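Local coordinates for type 3A cellulose-binding domain protein (PDB 4B9P), which binds cellulose through this extracellular family 3 carbohydrate-binding module of an anti-sigma factor, probably sensing polysaccharide outside the cell to release SigI2, at residues 43-48 with 87-92. Residues are numbered along the deposited sequence; the frame is centred on the assembly and turned at random.
Sequences KIRYYY and YVEIGF
Arg45 lies against Tyr87 and Glu89 on one face of an antiparallel sheet in the beta-sandwich of this family 3 carbohydrate-binding module, a worked example of a polar sheet face knitted across two strands. Ile44 pairs with Ile90 and Tyr46 with Val88 at hydrogen-bonded positions; on the opposite face, which carries these four residues, Val88 and Ile90 pack against strand 104-111 of the second sheet. Arg45 climbs from its non-hydrogen-bonded pairing with Glu89. Its CB sits 4.1 Å from Val88 O, and CG 3.7 Å from Tyr87 CD1. CD rides over the ring face, 3.8 Å from the Tyr87 ring centroid, as a CH-pi contact. NE lies over Tyr87 CE1 while donating to Glu89 OE1 at 3.0 Å, and the guanidinium stacks on the tyrosine with planes 21° apart, CZ near the phenol OH. Tyr87 CG stands between its backbone N and carbonyl carbon (chi1 52°), which turns the ring so that its face meets the Arg45 chain. On the same side of the Tyr87 ring, Tyr47 CD1 comes to 3.7 Å from Tyr87 CB, the two rings lying obliquely. Lys43 CD comes within 3.5 Å of Glu89 OE2; one water links Lys43 NZ to that oxygen, another to Phe92 N. The salt bridge is side-on, carboxylate and guanidinium nearly coplanar: Glu89 OE1 accepts both Arg45 NE, on its anti lone pair, and Arg45 NH2, at 3.2 Å.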
ATOM      1  N   LYS A  43       8.376   5.620  -2.483  1.00 17.11           N
ATOM      2  CA  LYS A  43       7.015   5.707  -1.932  1.00 16.73           C
ATOM      3  C   LYS A  43       6.130   4.801  -2.775  1.00 17.05           C
ATOM      4  O   LYS A  43       6.263   4.722  -4.003  1.00 19.56           O
ATOM      5  CB  LYS A  43       6.494   7.136  -2.025  1.00 18.20           C
ATOM      6  CG  LYS A  43       7.322   8.166  -1.279  1.00 20.23           C
ATOM      7  CD  LYS A  43       7.356   7.933   0.217  1.00 20.78           C
ATOM      8  CE  LYS A  43       8.213   8.998   0.906  1.00 22.64           C
ATOM      9  NZ  LYS A  43       8.374   8.704   2.361  1.00 21.26           N
ATOM     10  N   ILE A  44       5.218   4.119  -2.105  1.00 16.59           N
ATOM     11  CA  ILE A  44       4.276   3.203  -2.742  1.00 16.79           C
ATOM     12  C   ILE A  44       2.878   3.660  -2.393  1.00 16.00           C
ATOM     13  O   ILE A  44       2.642   3.928  -1.212  1.00 18.33           O
ATOM     14  CB  ILE A  44       4.498   1.787  -2.213  1.00 17.04           C
ATOM     15  CG1 ILE A  44       5.925   1.291  -2.473  1.00 18.30           C
ATOM     16  CG2 ILE A  44       3.488   0.816  -2.832  1.00 18.67           C
ATOM     17  CD1 ILE A  44       6.274   0.063  -1.660  1.00 21.21           C
ATOM     18  N   ARG A  45       1.965   3.751  -3.370  1.00 16.19           N
ATOM     19  CA  ARG A  45       0.613   4.244  -3.073  1.00 16.40           C
ATOM     20  C   ARG A  45      -0.445   3.223  -3.451  1.00 16.47           C
ATOM     21  O   ARG A  45      -0.491   2.729  -4.581  1.00 17.47           O
ATOM     22  CB  ARG A  45       0.310   5.549  -3.824  1.00 16.87           C
ATOM     23  CG  ARG A  45       1.187   6.658  -3.358  1.00 17.91           C
ATOM     24  CD  ARG A  45       0.834   7.934  -4.064  1.00 21.34           C
ATOM     25  NE  ARG A  45       1.669   9.004  -3.540  1.00 25.95           N
ATOM     26  CZ  ARG A  45       1.723  10.200  -4.085  1.00 33.09           C
ATOM     27  NH1 ARG A  45       0.993  10.461  -5.167  1.00 34.83           N
ATOM     28  NH2 ARG A  45       2.519  11.123  -3.563  1.00 36.54           N
ATOM     29  N   TYR A  46      -1.323   2.958  -2.484  1.00 15.64           N
ATOM     30  CA  TYR A  46      -2.508   2.118  -2.659  1.00 16.19           C
ATOM     31  C   TYR A  46      -3.705   3.075  -2.617  1.00 16.08           C
ATOM     32  O   TYR A  46      -3.978   3.664  -1.566  1.00 16.53           O
ATOM     33  CB  TYR A  46      -2.601   1.095  -1.504  1.00 16.62           C
ATOM     34  CG  TYR A  46      -3.799   0.165  -1.635  1.00 16.51           C
ATOM     35  CD1 TYR A  46      -5.067   0.519  -1.123  1.00 17.11           C
ATOM     36  CD2 TYR A  46      -3.673  -1.097  -2.235  1.00 17.22           C
ATOM     37  CE1 TYR A  46      -6.160  -0.323  -1.282  1.00 17.02           C
ATOM     38  CE2 TYR A  46      -4.775  -1.964  -2.375  1.00 17.23           C
ATOM     39  CZ  TYR A  46      -6.002  -1.574  -1.874  1.00 15.78           C
ATOM     40  OH  TYR A  46      -7.016  -2.445  -2.048  1.00 16.67           O
ATOM     41  N   TYR A  47      -4.407   3.209  -3.736  1.00 16.10           N
ATOM     42  CA  TYR A  47      -5.493   4.183  -3.882  1.00 15.80           C
ATOM     43  C   TYR A  47      -6.850   3.560  -3.592  1.00 15.37           C
ATOM     44  O   TYR A  47      -7.120   2.419  -4.002  1.00 16.21           O
ATOM     45  CB  TYR A  47      -5.532   4.698  -5.313  1.00 16.34           C
ATOM     46  CG  TYR A  47      -4.368   5.521  -5.720  1.00 17.27           C
ATOM     47  CD1 TYR A  47      -4.303   6.884  -5.391  1.00 19.26           C
ATOM     48  CD2 TYR A  47      -3.296   4.944  -6.406  1.00 21.43           C
ATOM     49  CE1 TYR A  47      -3.231   7.668  -5.807  1.00 23.90           C
ATOM     50  CE2 TYR A  47      -2.223   5.706  -6.795  1.00 25.34           C
ATOM     51  CZ  TYR A  47      -2.179   7.052  -6.490  1.00 27.68           C
ATOM     52  OH  TYR A  47      -1.067   7.766  -6.921  1.00 34.97           O
ATOM     53  N   TYR A  48      -7.720   4.308  -2.913  1.00 15.56           N
ATOM     54  CA  TYR A  48      -9.004   3.743  -2.518  1.00 15.54           C
ATOM     55  C   TYR A  48      -9.963   4.907  -2.244  1.00 15.00           C
ATOM     56  O   TYR A  48      -9.581   6.086  -2.255  1.00 15.47           O
ATOM     57  CB  TYR A  48      -8.831   2.849  -1.284  1.00 16.12           C
ATOM     58  CG  TYR A  48      -8.458   3.561   0.014  1.00 15.30           C
ATOM     59  CD1 TYR A  48      -7.139   3.964   0.276  1.00 16.47           C
ATOM     60  CD2 TYR A  48      -9.417   3.790   0.990  1.00 16.72           C
ATOM     61  CE1 TYR A  48      -6.798   4.608   1.426  1.00 17.09           C
ATOM     62  CE2 TYR A  48      -9.065   4.419   2.192  1.00 17.35           C
ATOM     63  CZ  TYR A  48      -7.749   4.806   2.389  1.00 17.33           C
ATOM     64  OH  TYR A  48      -7.406   5.441   3.555  1.00 19.27           O
ATOM     65  N   TYR A  87      -5.188   7.692  -0.391  1.00 16.71           N
ATOM     66  CA  TYR A  87      -4.242   6.620  -0.647  1.00 15.77           C
ATOM     67  C   TYR A  87      -3.486   6.345   0.635  1.00 16.87           C
ATOM     68  O   TYR A  87      -3.308   7.223   1.490  1.00 17.59           O
ATOM     69  CB  TYR A  87      -3.260   6.887  -1.811  1.00 17.00           C
ATOM     70  CG  TYR A  87      -2.510   8.180  -1.756  1.00 17.63           C
ATOM     71  CD1 TYR A  87      -1.291   8.285  -1.072  1.00 18.46           C
ATOM     72  CD2 TYR A  87      -2.985   9.303  -2.412  1.00 18.85           C
ATOM     73  CE1 TYR A  87      -0.581   9.504  -1.076  1.00 20.16           C
ATOM     74  CE2 TYR A  87      -2.292  10.496  -2.423  1.00 20.02           C
ATOM     75  CZ  TYR A  87      -1.091  10.594  -1.748  1.00 20.48           C
ATOM     76  OH  TYR A  87      -0.428  11.797  -1.757  1.00 24.53           O
ATOM     77  N   VAL A  88      -3.063   5.098   0.777  1.00 16.30           N
ATOM     78  CA  VAL A  88      -2.076   4.731   1.762  1.00 16.96           C
ATOM     79  C   VAL A  88      -0.728   4.922   1.109  1.00 17.29           C
ATOM     80  O   VAL A  88      -0.477   4.369   0.049  1.00 18.40           O
ATOM     81  CB  VAL A  88      -2.243   3.229   2.134  1.00 18.66           C
ATOM     82  CG1 VAL A  88      -1.245   2.861   3.215  1.00 20.97           C
ATOM     83  CG2 VAL A  88      -3.685   2.925   2.548  1.00 21.28           C
ATOM     84  N   GLU A  89       0.129   5.746   1.704  1.00 17.25           N
ATOM     85  CA  GLU A  89       1.470   5.905   1.176  1.00 17.59           C
ATOM     86  C   GLU A  89       2.429   5.167   2.100  1.00 17.66           C
ATOM     87  O   GLU A  89       2.575   5.519   3.280  1.00 18.12           O
ATOM     88  CB  GLU A  89       1.862   7.378   1.111  1.00 19.86           C
ATOM     89  CG  GLU A  89       3.211   7.544   0.476  1.00 22.21           C
ATOM     90  CD  GLU A  89       3.538   8.971   0.146  1.00 25.58           C
ATOM     91  OE1 GLU A  89       3.062   9.467  -0.887  1.00 28.52           O
ATOM     92  OE2 GLU A  89       4.303   9.581   0.903  1.00 27.50           O
ATOM     93  N   ILE A  90       3.096   4.153   1.559  1.00 17.84           N
ATOM     94  CA  ILE A  90       4.044   3.343   2.296  1.00 16.99           C
ATOM     95  C   ILE A  90       5.424   3.823   1.895  1.00 18.85           C
ATOM     96  O   ILE A  90       5.708   4.049   0.720  1.00 19.48           O
ATOM     97  CB  ILE A  90       3.856   1.870   1.926  1.00 19.05           C
ATOM     98  CG1 ILE A  90       2.531   1.379   2.473  1.00 23.13           C
ATOM     99  CG2 ILE A  90       5.014   1.009   2.488  1.00 22.71           C
ATOM    100  CD1 ILE A  90       2.175  -0.060   2.053  1.00 25.31           C
ATOM    101  N   GLY A  91       6.268   4.043   2.881  1.00 18.83           N
ATOM    102  CA  GLY A  91       7.621   4.473   2.631  1.00 19.64           C
ATOM    103  C   GLY A  91       8.548   3.736   3.565  1.00 18.80           C
ATOM    104  O   GLY A  91       8.166   2.740   4.208  1.00 18.50           O
ATOM    105  N   PHE A  92       9.781   4.235   3.633  1.00 17.95           N
ATOM    106  CA  PHE A  92      10.830   3.546   4.366  1.00 18.05           C
ATOM    107  C   PHE A  92      11.605   4.571   5.153  1.00 18.74           C
ATOM    108  O   PHE A  92      11.761   5.724   4.728  1.00 21.12           O
ATOM    109  CB  PHE A  92      11.742   2.855   3.355  1.00 18.02           C
ATOM    110  CG  PHE A  92      11.013   1.841   2.532  1.00 17.66           C
ATOM    111  CD1 PHE A  92      10.878   0.549   2.973  1.00 20.42           C
ATOM    112  CD2 PHE A  92      10.395   2.212   1.343  1.00 17.81           C
ATOM    113  CE1 PHE A  92      10.157  -0.370   2.237  1.00 20.87           C
ATOM    114  CE2 PHE A  92       9.681   1.280   0.615  1.00 19.66           C
ATOM    115  CZ  PHE A  92       9.563   0.015   1.067  1.00 21.13           C
TER
HETATM  116  O   HOH W   1      10.187   6.502   1.771  1.00 19.39           O
HETATM  117  O   HOH W   2       5.660   8.874   3.105  1.00 27.76           O